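Long-range contacts in aromatic amino acid aminotransferase I (Candida albicans WO-1, PDB 6HNU), which probably catalyses the pyridoxal-phosphate-dependent transfer of an amino group from aromatic L-amino acids to 2-oxoglutarate, yielding aromatic oxo-acids and L-glutamate: residues S138-T148 against V292-K300; K206-G216 against Y239-Y250. All coordinates share one frame; numbering follows the deposited sequence.

Two contacts that share the large mixed sheet, one packing a helix on it and one pairing two of its strands, illustrate how a cofactor site is assembled from distant pieces of chain. From the N terminus, strand 133-138 runs through a short loop into helix 141-148, the first half of contact 1. Before that contact closes, the chain forms strand 209-212, crosses through helix 226-239 and returns as strand 242-246, so the short loop of contact 2 is nested inside the long one. Segment 292-300 then completes contact 1. Its strand 292-297 lies beside strand 242-246, with Val293 and Leu295 probably hydrogen-bonded to Ile243 and Glu245. Both contacts reach the same pyridoxal-5'-phosphate, contact 1 chiefly at the phosphate and contact 2 at the ring.

Contact 1. Residues S138-T148 against V292-K300; sequences SVGNTEAWDST and VVRLDSFSK. With PLP (pyridoxal-5'-phosphate), chain I.
Asn141 and Leu295 meet where helix 141-148 starts over strand 292-297, the two running nearly antiparallel at 158°. One polar bond joins the segments directly: Asn141 ND2 gives a hydrogen to Leu295 O at 2.9 Å. It is a bent bond, with the donor standing above the carbonyl plane. The same amide turns its OD1 toward another acceptor, Asp296 O, at 3.0 Å, where no hydrogen bond can form. ND2 also makes a weak hydrogen bond to Asp246, so the amide spans two neighbouring strands.

Apolar packing continues along the helix. Leu295 carries CG beside its own backbone N (chi1 -40°), and its two methyls fork beneath the first turns: CD2 reaches Ala144 CB at 3.9 Å and lies near Thr148 OG1, while CD1 approaches the backbone and CB of Trp145. The Thr148 hydroxyl is bonded back to Ala144 O, which also receives Thr148 N from the opposite face of its plane.

Phosphate binding draws on both segments. Asn141 N and Ser297 OG both donate to PLP O1P, at 2.8 and 2.5 Å. Thr142 grips O3P twice, through its N and through OG1 at 2.6 Å, and Ser299 OG donates to PLP O2P at 2.7 Å. Ser297 turns OG away from its own N (chi1 -176°), which points it at the phosphate; the same oxygen accepts from Ser299 N, an ST turn that positions the second serine. Arg307 of the same chain and Tyr105 of the second subunit add further hydrogen bonds to the cofactor.

Gly140 occupies the N-cap position, its CA close to O1P, and the helix start that follows probably lends electrostatic support to the anion. A phosphate cup built from a helix N terminus and serines at a strand end and just after it is characteristic of fold-type I pyridoxal-phosphate enzymes.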
loop_
_atom_site.group_PDB
_atom_site.type_symbol
_atom_site.label_atom_id
_atom_site.label_comp_id
_atom_site.label_asym_id
_atom_site.label_seq_id
_atom_site.Cartn_x
_atom_site.Cartn_y
_atom_site.Cartn_z
ATOM N N SER B 138 -5.459 -5.482 -4.916
ATOM C CA SER B 138 -5.342 -4.474 -3.841
ATOM C C SER B 138 -4.298 -4.963 -2.851
ATOM O O SER B 138 -3.888 -6.144 -2.928
ATOM C CB SER B 138 -6.660 -4.279 -3.162
ATOM O OG SER B 138 -6.917 -5.365 -2.288
ATOM N N VAL B 139 -3.905 -4.100 -1.917
ATOM C CA VAL B 139 -3.047 -4.544 -0.781
ATOM C C VAL B 139 -3.919 -4.747 0.457
ATOM O O VAL B 139 -3.407 -4.636 1.611
ATOM C CB VAL B 139 -1.862 -3.576 -0.580
ATOM C CG1 VAL B 139 -1.003 -3.551 -1.826
ATOM C CG2 VAL B 139 -2.293 -2.167 -0.245
ATOM N N GLY B 140 -5.150 -5.171 0.229
ATOM C CA GLY B 140 -6.144 -5.420 1.277
ATOM C C GLY B 140 -7.296 -4.452 1.236
ATOM O O GLY B 140 -7.224 -3.434 0.522
ATOM N N ASN B 141 -8.341 -4.780 1.991
ATOM C CA ASN B 141 -9.605 -4.030 1.967
ATOM C C ASN B 141 -9.404 -2.639 2.593
ATOM O O ASN B 141 -10.162 -1.725 2.214
ATOM C CB ASN B 141 -10.721 -4.846 2.619
ATOM C CG ASN B 141 -11.312 -5.925 1.744
ATOM O OD1 ASN B 141 -10.759 -6.281 0.681
ATOM N ND2 ASN B 141 -12.423 -6.475 2.206
ATOM N N THR B 142 -8.458 -2.478 3.521
ATOM C CA THR B 142 -8.138 -1.164 4.121
ATOM C C THR B 142 -7.786 -0.187 2.987
ATOM O O THR B 142 -8.437 0.861 2.836
ATOM C CB THR B 142 -7.012 -1.278 5.158
ATOM O OG1 THR B 142 -7.409 -2.304 6.079
ATOM C CG2 THR B 142 -6.807 0.053 5.861
ATOM N N GLU B 143 -6.808 -0.567 2.189
ATOM C CA GLU B 143 -6.346 0.254 1.038
ATOM C C GLU B 143 -7.495 0.342 0.034
ATOM O O GLU B 143 -7.794 1.488 -0.405
ATOM C CB GLU B 143 -5.120 -0.344 0.362
ATOM C CG GLU B 143 -4.805 0.370 -0.945
ATOM C CD GLU B 143 -5.411 -0.262 -2.174
ATOM O OE1 GLU B 143 -5.068 -1.437 -2.451
ATOM O OE2 GLU B 143 -6.167 0.428 -2.909
ATOM N N ALA B 144 -8.146 -0.785 -0.301
ATOM C CA ALA B 144 -9.193 -0.764 -1.350
ATOM C C ALA B 144 -10.291 0.237 -0.955
ATOM O O ALA B 144 -10.755 0.949 -1.821
ATOM C CB ALA B 144 -9.733 -2.144 -1.623
ATOM N N TRP B 145 -10.642 0.338 0.336
ATOM C CA TRP B 145 -11.650 1.303 0.831
ATOM C C TRP B 145 -11.140 2.747 0.676
ATOM O O TRP B 145 -11.883 3.649 0.158
ATOM C CB TRP B 145 -12.025 0.952 2.277
ATOM C CG TRP B 145 -12.864 2.020 2.889
ATOM C CD1 TRP B 145 -12.559 2.774 3.982
ATOM C CD2 TRP B 145 -14.157 2.464 2.431
ATOM N NE1 TRP B 145 -13.550 3.693 4.217
ATOM C CE2 TRP B 145 -14.557 3.505 3.309
ATOM C CE3 TRP B 145 -14.983 2.135 1.342
ATOM C CZ2 TRP B 145 -15.742 4.203 3.142
ATOM C CZ3 TRP B 145 -16.176 2.812 1.202
ATOM C CH2 TRP B 145 -16.546 3.818 2.101
ATOM N N ASP B 146 -9.898 3.008 1.066
ATOM C CA ASP B 146 -9.291 4.350 0.915
ATOM C C ASP B 146 -9.369 4.739 -0.557
ATOM O O ASP B 146 -9.871 5.859 -0.852
ATOM C CB ASP B 146 -7.871 4.377 1.466
ATOM C CG ASP B 146 -7.264 5.775 1.437
ATOM O OD1 ASP B 146 -7.798 6.639 2.106
ATOM O OD2 ASP B 146 -6.239 5.939 0.821
ATOM N N SER B 147 -8.997 3.816 -1.437
ATOM C CA SER B 147 -9.000 4.015 -2.919
ATOM C C SER B 147 -10.413 4.189 -3.454
ATOM O O SER B 147 -10.565 5.021 -4.388
ATOM C CB SER B 147 -8.278 2.915 -3.656
ATOM O OG SER B 147 -6.926 2.868 -3.212
ATOM N N THR B 148 -11.416 3.486 -2.891
ATOM C CA THR B 148 -12.844 3.645 -3.270
ATOM C C THR B 148 -13.282 5.093 -3.008
ATOM O O THR B 148 -13.905 5.706 -3.891
ATOM C CB THR B 148 -13.723 2.636 -2.522
ATOM O OG1 THR B 148 -13.240 1.326 -2.871
ATOM C CG2 THR B 148 -15.191 2.826 -2.817
ATOM N N VAL B 292 -22.035 -2.475 -8.600
ATOM C CA VAL B 292 -21.433 -3.031 -7.348
ATOM C C VAL B 292 -19.907 -3.036 -7.501
ATOM O O VAL B 292 -19.413 -3.498 -8.550
ATOM C CB VAL B 292 -21.988 -4.409 -6.963
ATOM C CG1 VAL B 292 -21.380 -4.929 -5.672
ATOM C CG2 VAL B 292 -23.484 -4.375 -6.819
ATOM N N VAL B 293 -19.206 -2.607 -6.449
ATOM C CA VAL B 293 -17.755 -2.850 -6.290
ATOM C C VAL B 293 -17.586 -3.698 -5.043
ATOM O O VAL B 293 -18.084 -3.297 -3.978
ATOM C CB VAL B 293 -16.938 -1.556 -6.283
ATOM C CG1 VAL B 293 -15.446 -1.833 -6.245
ATOM C CG2 VAL B 293 -17.261 -0.700 -7.491
ATOM N N ARG B 294 -16.923 -4.826 -5.201
ATOM C CA ARG B 294 -16.626 -5.757 -4.082
ATOM C C ARG B 294 -15.157 -5.627 -3.668
ATOM O O ARG B 294 -14.252 -5.646 -4.535
ATOM C CB ARG B 294 -16.984 -7.191 -4.474
ATOM C CG ARG B 294 -16.641 -8.234 -3.419
ATOM C CD ARG B 294 -16.944 -9.635 -3.910
ATOM N NE ARG B 294 -16.891 -10.626 -2.857
ATOM C CZ ARG B 294 -17.908 -11.004 -2.090
ATOM N NH1 ARG B 294 -19.069 -10.416 -2.199
ATOM N NH2 ARG B 294 -17.732 -11.913 -1.152
ATOM N N LEU B 295 -14.917 -5.501 -2.366
ATOM C CA LEU B 295 -13.557 -5.489 -1.767
ATOM C C LEU B 295 -13.331 -6.871 -1.164
ATOM O O LEU B 295 -13.965 -7.236 -0.147
ATOM C CB LEU B 295 -13.416 -4.360 -0.742
ATOM C CG LEU B 295 -14.073 -3.035 -1.129
ATOM C CD1 LEU B 295 -13.858 -2.010 -0.035
ATOM C CD2 LEU B 295 -13.571 -2.509 -2.464
ATOM N N ASP B 296 -12.486 -7.666 -1.807
ATOM C CA ASP B 296 -12.144 -9.031 -1.331
ATOM C C ASP B 296 -10.752 -9.086 -0.737
ATOM O O ASP B 296 -9.835 -8.402 -1.241
ATOM C CB ASP B 296 -12.190 -10.038 -2.495
ATOM C CG ASP B 296 -13.566 -10.596 -2.776
ATOM O OD1 ASP B 296 -14.186 -11.085 -1.819
ATOM O OD2 ASP B 296 -13.970 -10.631 -3.976
ATOM N N SER B 297 -10.558 -9.887 0.317
ATOM C CA SER B 297 -9.267 -9.940 1.019
ATOM C C SER B 297 -8.929 -11.382 1.409
ATOM O O SER B 297 -9.843 -12.132 1.764
ATOM C CB SER B 297 -9.321 -9.110 2.259
ATOM O OG SER B 297 -8.056 -9.084 2.877
ATOM N N PHE B 298 -7.650 -11.691 1.464
ATOM C CA PHE B 298 -7.136 -12.955 2.060
ATOM C C PHE B 298 -6.940 -12.843 3.574
ATOM O O PHE B 298 -6.587 -13.845 4.217
ATOM C CB PHE B 298 -5.815 -13.327 1.416
ATOM C CG PHE B 298 -5.979 -13.864 0.028
ATOM C CD1 PHE B 298 -6.843 -14.917 -0.229
ATOM C CD2 PHE B 298 -5.240 -13.330 -1.013
ATOM C CE1 PHE B 298 -6.915 -15.471 -1.497
ATOM C CE2 PHE B 298 -5.353 -13.853 -2.290
ATOM C CZ PHE B 298 -6.230 -14.882 -2.538
ATOM N N SER B 299 -7.165 -11.668 4.164
ATOM C CA SER B 299 -6.759 -11.418 5.573
ATOM C C SER B 299 -7.397 -12.413 6.534
ATOM O O SER B 299 -6.653 -12.888 7.412
ATOM C CB SER B 299 -6.998 -9.976 5.986
ATOM O OG SER B 299 -6.095 -9.160 5.284
ATOM N N LYS B 300 -8.690 -12.704 6.415
ATOM C CA LYS B 300 -9.410 -13.535 7.405
ATOM C C LYS B 300 -9.421 -15.003 6.958
ATOM O O LYS B 300 -9.975 -15.843 7.708
ATOM C CB LYS B 300 -10.860 -13.104 7.593
ATOM C CG LYS B 300 -11.126 -11.615 7.639
ATOM C CD LYS B 300 -10.393 -10.895 8.695
ATOM C CE LYS B 300 -10.708 -9.415 8.589
ATOM N NZ LYS B 300 -10.077 -8.636 9.674
HETATM N N1 PLP I . -13.008 -4.037 6.304
HETATM C C2 PLP I . -13.677 -4.393 7.403
HETATM C C2A PLP I . -15.124 -4.060 7.497
HETATM C C3 PLP I . -13.046 -5.058 8.452
HETATM O O3 PLP I . -13.775 -5.331 9.577
HETATM C C4 PLP I . -11.669 -5.339 8.348
HETATM C C4A PLP I . -10.979 -6.007 9.450
HETATM C C5 PLP I . -10.990 -4.993 7.172
HETATM C C6 PLP I . -11.692 -4.325 6.200
HETATM C C5A PLP I . -9.503 -5.197 7.023
HETATM O O4P PLP I . -9.187 -5.794 5.735
HETATM P P PLP I . -7.748 -6.017 5.212
HETATM O O1P PLP I . -8.026 -6.788 3.941
HETATM O O2P PLP I . -6.996 -6.827 6.305
HETATM O O3P PLP I . -7.118 -4.645 4.984
#

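Contact 2. Residues K206-G216 against Y239-Y250; sequences KPKFLYTICTG and YDFLIIEDEPYY. With PLP (pyridoxal-5'-phosphate), chain I.
Glu247 OE2 is gripped by Thr215 N at 2.9 Å and by a water that also bridges Thr215 O and Tyr249 N. The other oxygen, OE1, takes the Thr215 hydroxyl on its syn lone pair at 2.6 Å. Bent at chi2 (-72°), the Glu247 chain folds back to Thr215, tying the loop after strand 209-212 to the turn after strand 242-246.

Upstream, strands 209-212 and 242-246 run parallel, joined by regular backbone bonds from Lys208 to Asp246, the two strands of a beta-alpha-beta crossover. On one face of the sheet Ile244 CG1 sits over the Phe209 ring, 3.6 Å from its centroid, a CH-pi contact offset toward the rim. At the opposite end, a water bridges Lys206 NZ and Asp240 OD2, whose carboxylate is also salt-bridged to Arg291; Lys206 NZ donates to Tyr239 O as well.

At the cofactor, Tyr211 OH donates to the anti lone pair of Asp246 OD2 at 2.7 Å, and that same oxygen lies 2.8 Å from PLP N1. Tyr249 OH accepts a hydrogen bond from PLP O3 at 2.6 Å. Tyr211 thus helps position the carboxylate beside the ring nitrogen, consistent with a protonated pyridine that could act as an electron sink in transamination.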
loop_
_atom_site.group_PDB
_atom_site.type_symbol
_atom_site.label_atom_id
_atom_site.label_comp_id
_atom_site.label_asym_id
_atom_site.label_seq_id
_atom_site.Cartn_x
_atom_site.Cartn_y
_atom_site.Cartn_z
ATOM N N LYS B 206 -27.331 13.541 -4.469
ATOM C CA LYS B 206 -27.543 12.161 -3.996
ATOM C C LYS B 206 -26.235 11.596 -3.454
ATOM O O LYS B 206 -25.137 12.045 -3.783
ATOM C CB LYS B 206 -28.106 11.320 -5.131
ATOM C CG LYS B 206 -27.245 11.243 -6.379
ATOM C CD LYS B 206 -27.854 10.373 -7.469
ATOM C CE LYS B 206 -29.348 10.596 -7.617
ATOM N NZ LYS B 206 -29.846 10.042 -8.895
ATOM N N PRO B 207 -26.315 10.586 -2.579
ATOM C CA PRO B 207 -25.118 9.940 -2.074
ATOM C C PRO B 207 -24.455 9.201 -3.239
ATOM O O PRO B 207 -25.155 8.694 -4.068
ATOM C CB PRO B 207 -25.598 8.955 -1.001
ATOM C CG PRO B 207 -27.073 9.186 -0.860
ATOM C CD PRO B 207 -27.539 9.959 -2.078
ATOM N N LYS B 208 -23.121 9.116 -3.232
ATOM C CA LYS B 208 -22.363 8.414 -4.303
ATOM C C LYS B 208 -22.549 6.909 -4.183
ATOM O O LYS B 208 -22.611 6.238 -5.217
ATOM C CB LYS B 208 -20.887 8.795 -4.231
ATOM C CG LYS B 208 -20.658 10.292 -4.252
ATOM C CD LYS B 208 -21.285 11.032 -5.431
ATOM C CE LYS B 208 -20.855 10.517 -6.791
ATOM N NZ LYS B 208 -19.452 10.905 -7.093
ATOM N N PHE B 209 -22.636 6.391 -2.969
ATOM C CA PHE B 209 -22.784 4.940 -2.777
ATOM C C PHE B 209 -23.212 4.614 -1.349
ATOM O O PHE B 209 -23.185 5.464 -0.414
ATOM C CB PHE B 209 -21.465 4.257 -3.169
ATOM C CG PHE B 209 -20.233 4.612 -2.377
ATOM C CD1 PHE B 209 -20.060 4.186 -1.062
ATOM C CD2 PHE B 209 -19.187 5.279 -2.981
ATOM C CE1 PHE B 209 -18.918 4.503 -0.357
ATOM C CE2 PHE B 209 -18.023 5.562 -2.284
ATOM C CZ PHE B 209 -17.883 5.161 -0.973
ATOM N N LEU B 210 -23.517 3.335 -1.184
ATOM C CA LEU B 210 -23.737 2.688 0.122
ATOM C C LEU B 210 -22.559 1.765 0.406
ATOM O O LEU B 210 -22.178 1.000 -0.490
ATOM C CB LEU B 210 -25.062 1.915 0.110
ATOM C CG LEU B 210 -25.219 0.903 1.248
ATOM C CD1 LEU B 210 -25.406 1.582 2.583
ATOM C CD2 LEU B 210 -26.379 -0.044 0.981
ATOM N N TYR B 211 -21.980 1.914 1.592
ATOM C CA TYR B 211 -20.865 1.095 2.113
ATOM C C TYR B 211 -21.494 0.076 3.054
ATOM O O TYR B 211 -22.074 0.488 4.044
ATOM C CB TYR B 211 -19.820 1.989 2.811
ATOM C CG TYR B 211 -18.771 1.249 3.606
ATOM C CD1 TYR B 211 -17.803 0.484 2.974
ATOM C CD2 TYR B 211 -18.760 1.280 4.990
ATOM C CE1 TYR B 211 -16.865 -0.239 3.680
ATOM C CE2 TYR B 211 -17.826 0.573 5.731
ATOM C CZ TYR B 211 -16.885 -0.203 5.068
ATOM O OH TYR B 211 -15.981 -0.904 5.792
ATOM N N THR B 212 -21.358 -1.214 2.755
ATOM C CA THR B 212 -21.970 -2.305 3.525
ATOM C C THR B 212 -20.948 -3.398 3.797
ATOM O O THR B 212 -20.318 -3.914 2.864
ATOM C CB THR B 212 -23.271 -2.798 2.865
ATOM O OG1 THR B 212 -23.791 -3.846 3.665
ATOM C CG2 THR B 212 -23.116 -3.324 1.454
ATOM N N ILE B 213 -20.860 -3.801 5.050
ATOM C CA ILE B 213 -20.148 -5.054 5.415
ATOM C C ILE B 213 -21.239 -6.101 5.569
ATOM O O ILE B 213 -21.653 -6.385 6.710
ATOM C CB ILE B 213 -19.319 -4.822 6.689
ATOM C CG1 ILE B 213 -18.503 -3.533 6.603
ATOM C CG2 ILE B 213 -18.449 -6.025 6.971
ATOM C CD1 ILE B 213 -18.088 -2.947 7.938
ATOM N N CYS B 214 -21.724 -6.656 4.453
ATOM C CA CYS B 214 -23.063 -7.242 4.461
ATOM C C CYS B 214 -23.029 -8.665 5.033
ATOM O O CYS B 214 -24.093 -9.129 5.402
ATOM C CB CYS B 214 -23.711 -7.135 3.096
ATOM S SG CYS B 214 -22.666 -7.662 1.727
ATOM N N THR B 215 -21.868 -9.320 5.085
ATOM C CA THR B 215 -21.691 -10.682 5.642
ATOM C C THR B 215 -20.841 -10.639 6.913
ATOM O O THR B 215 -19.639 -10.319 6.833
ATOM C CB THR B 215 -21.098 -11.644 4.606
ATOM O OG1 THR B 215 -21.816 -11.456 3.382
ATOM C CG2 THR B 215 -21.199 -13.084 5.053
ATOM N N GLY B 216 -21.411 -10.975 8.069
ATOM C CA GLY B 216 -20.635 -10.941 9.324
ATOM C C GLY B 216 -20.322 -9.494 9.698
ATOM O O GLY B 216 -19.136 -9.175 10.064
ATOM N N TYR B 239 -32.273 4.765 -7.407
ATOM C CA TYR B 239 -31.749 6.110 -7.099
ATOM C C TYR B 239 -30.359 6.302 -7.718
ATOM O O TYR B 239 -29.802 7.367 -7.547
ATOM C CB TYR B 239 -31.786 6.345 -5.599
ATOM C CG TYR B 239 -33.188 6.371 -5.078
ATOM C CD1 TYR B 239 -33.976 7.506 -5.267
ATOM C CD2 TYR B 239 -33.755 5.256 -4.493
ATOM C CE1 TYR B 239 -35.272 7.554 -4.791
ATOM C CE2 TYR B 239 -35.062 5.268 -4.042
ATOM C CZ TYR B 239 -35.822 6.435 -4.182
ATOM O OH TYR B 239 -37.112 6.467 -3.745
ATOM N N ASP B 240 -29.839 5.297 -8.420
ATOM C CA ASP B 240 -28.538 5.390 -9.141
ATOM C C ASP B 240 -27.383 5.776 -8.213
ATOM O O ASP B 240 -26.714 6.775 -8.452
ATOM C CB ASP B 240 -28.652 6.341 -10.332
ATOM C CG ASP B 240 -27.435 6.291 -11.232
ATOM O OD1 ASP B 240 -26.767 5.232 -11.256
ATOM O OD2 ASP B 240 -27.147 7.333 -11.862
ATOM N N PHE B 241 -27.059 4.919 -7.242
ATOM C CA PHE B 241 -25.825 5.014 -6.438
ATOM C C PHE B 241 -25.169 3.629 -6.501
ATOM O O PHE B 241 -25.862 2.645 -6.840
ATOM C CB PHE B 241 -26.070 5.569 -5.027
ATOM C CG PHE B 241 -27.036 4.797 -4.160
ATOM C CD1 PHE B 241 -26.650 3.626 -3.514
ATOM C CD2 PHE B 241 -28.328 5.251 -3.963
ATOM C CE1 PHE B 241 -27.569 2.908 -2.766
ATOM C CE2 PHE B 241 -29.228 4.557 -3.172
ATOM C CZ PHE B 241 -28.840 3.395 -2.564
ATOM N N LEU B 242 -23.870 3.562 -6.227
ATOM C CA LEU B 242 -23.133 2.272 -6.212
ATOM C C LEU B 242 -23.324 1.561 -4.878
ATOM O O LEU B 242 -23.686 2.174 -3.862
ATOM C CB LEU B 242 -21.638 2.504 -6.458
ATOM C CG LEU B 242 -21.285 3.349 -7.674
ATOM C CD1 LEU B 242 -19.856 3.803 -7.612
ATOM C CD2 LEU B 242 -21.558 2.603 -8.946
ATOM N N ILE B 243 -22.993 0.280 -4.851
ATOM C CA ILE B 243 -22.907 -0.448 -3.565
ATOM C C ILE B 243 -21.469 -0.915 -3.441
ATOM O O ILE B 243 -20.978 -1.585 -4.378
ATOM C CB ILE B 243 -23.911 -1.616 -3.473
ATOM C CG1 ILE B 243 -25.362 -1.141 -3.426
ATOM C CG2 ILE B 243 -23.574 -2.527 -2.301
ATOM C CD1 ILE B 243 -26.366 -2.249 -3.655
ATOM N N ILE B 244 -20.846 -0.571 -2.323
ATOM C CA ILE B 244 -19.479 -1.023 -2.030
ATOM C C ILE B 244 -19.652 -2.072 -0.949
ATOM O O ILE B 244 -20.019 -1.701 0.176
ATOM C CB ILE B 244 -18.570 0.148 -1.592
ATOM C CG1 ILE B 244 -18.642 1.379 -2.499
ATOM C CG2 ILE B 244 -17.155 -0.349 -1.365
ATOM C CD1 ILE B 244 -18.310 1.165 -3.986
ATOM N N GLU B 245 -19.358 -3.314 -1.295
ATOM C CA GLU B 245 -19.522 -4.464 -0.390
ATOM C C GLU B 245 -18.097 -4.807 0.051
ATOM O O GLU B 245 -17.287 -5.358 -0.714
ATOM C CB GLU B 245 -20.403 -5.616 -0.927
ATOM C CG GLU B 245 -19.872 -6.424 -2.110
ATOM C CD GLU B 245 -20.730 -7.606 -2.547
ATOM O OE1 GLU B 245 -21.629 -8.023 -1.762
ATOM O OE2 GLU B 245 -20.412 -8.223 -3.636
ATOM N N ASP B 246 -17.820 -4.448 1.287
ATOM C CA ASP B 246 -16.532 -4.691 1.943
ATOM C C ASP B 246 -16.674 -6.017 2.668
ATOM O O ASP B 246 -17.306 -6.076 3.727
ATOM C CB ASP B 246 -16.155 -3.505 2.817
ATOM C CG ASP B 246 -14.881 -3.678 3.584
ATOM O OD1 ASP B 246 -14.125 -4.684 3.321
ATOM O OD2 ASP B 246 -14.644 -2.798 4.451
ATOM N N GLU B 247 -16.105 -7.063 2.092
ATOM C CA GLU B 247 -16.547 -8.435 2.400
ATOM C C GLU B 247 -15.363 -9.295 2.812
ATOM O O GLU B 247 -15.232 -10.425 2.341
ATOM C CB GLU B 247 -17.300 -8.920 1.167
ATOM C CG GLU B 247 -18.724 -8.425 1.145
ATOM C CD GLU B 247 -19.544 -9.156 2.206
ATOM O OE1 GLU B 247 -20.220 -10.139 1.836
ATOM O OE2 GLU B 247 -19.532 -8.725 3.395
ATOM N N PRO B 248 -14.565 -8.885 3.815
ATOM C CA PRO B 248 -13.461 -9.738 4.281
ATOM C C PRO B 248 -13.958 -10.998 5.021
ATOM O O PRO B 248 -13.216 -11.977 5.119
ATOM C CB PRO B 248 -12.670 -8.815 5.191
ATOM C CG PRO B 248 -13.750 -7.885 5.757
ATOM C CD PRO B 248 -14.757 -7.686 4.648
ATOM N N TYR B 249 -15.204 -11.008 5.477
ATOM C CA TYR B 249 -15.730 -12.107 6.319
ATOM C C TYR B 249 -16.642 -13.026 5.498
ATOM O O TYR B 249 -17.289 -13.888 6.088
ATOM C CB TYR B 249 -16.500 -11.542 7.518
ATOM C CG TYR B 249 -15.780 -10.514 8.352
ATOM C CD1 TYR B 249 -14.639 -10.826 9.064
ATOM C CD2 TYR B 249 -16.252 -9.223 8.434
ATOM C CE1 TYR B 249 -13.992 -9.888 9.851
ATOM C CE2 TYR B 249 -15.640 -8.280 9.231
ATOM C CZ TYR B 249 -14.500 -8.603 9.936
ATOM O OH TYR B 249 -13.858 -7.693 10.736
ATOM N N TYR B 250 -16.708 -12.864 4.165
ATOM C CA TYR B 250 -17.627 -13.649 3.317
ATOM C C TYR B 250 -17.454 -15.148 3.559
ATOM O O TYR B 250 -18.441 -15.847 3.589
ATOM C CB TYR B 250 -17.415 -13.365 1.829
ATOM C CG TYR B 250 -18.470 -14.006 0.962
ATOM C CD1 TYR B 250 -19.731 -13.442 0.836
ATOM C CD2 TYR B 250 -18.201 -15.165 0.254
ATOM C CE1 TYR B 250 -20.697 -13.995 0.026
ATOM C CE2 TYR B 250 -19.160 -15.745 -0.553
ATOM C CZ TYR B 250 -20.409 -15.173 -0.656
ATOM O OH TYR B 250 -21.350 -15.725 -1.435
HETATM N N1 PLP I . -13.008 -4.037 6.304
HETATM C C2 PLP I . -13.677 -4.393 7.403
HETATM C C2A PLP I . -15.124 -4.060 7.497
HETATM C C3 PLP I . -13.046 -5.058 8.452
HETATM O O3 PLP I . -13.775 -5.331 9.577
HETATM C C4 PLP I . -11.669 -5.339 8.348
HETATM C C4A PLP I . -10.979 -6.007 9.450
HETATM C C5 PLP I . -10.990 -4.993 7.172
HETATM C C6 PLP I . -11.692 -4.325 6.200
HETATM C C5A PLP I . -9.503 -5.197 7.023
HETATM O O4P PLP I . -9.187 -5.794 5.735
HETATM P P PLP I . -7.748 -6.017 5.212
HETATM O O1P PLP I . -8.026 -6.788 3.941
HETATM O O2P PLP I . -6.996 -6.827 6.305
HETATM O O3P PLP I . -7.118 -4.645 4.984
HETATM O O HOH W 1 -27.728 9.763 -11.091
HETATM O O HOH W 2 -25.276 8.694 -6.883
HETATM O O HOH W 3 -17.694 -9.518 5.190
#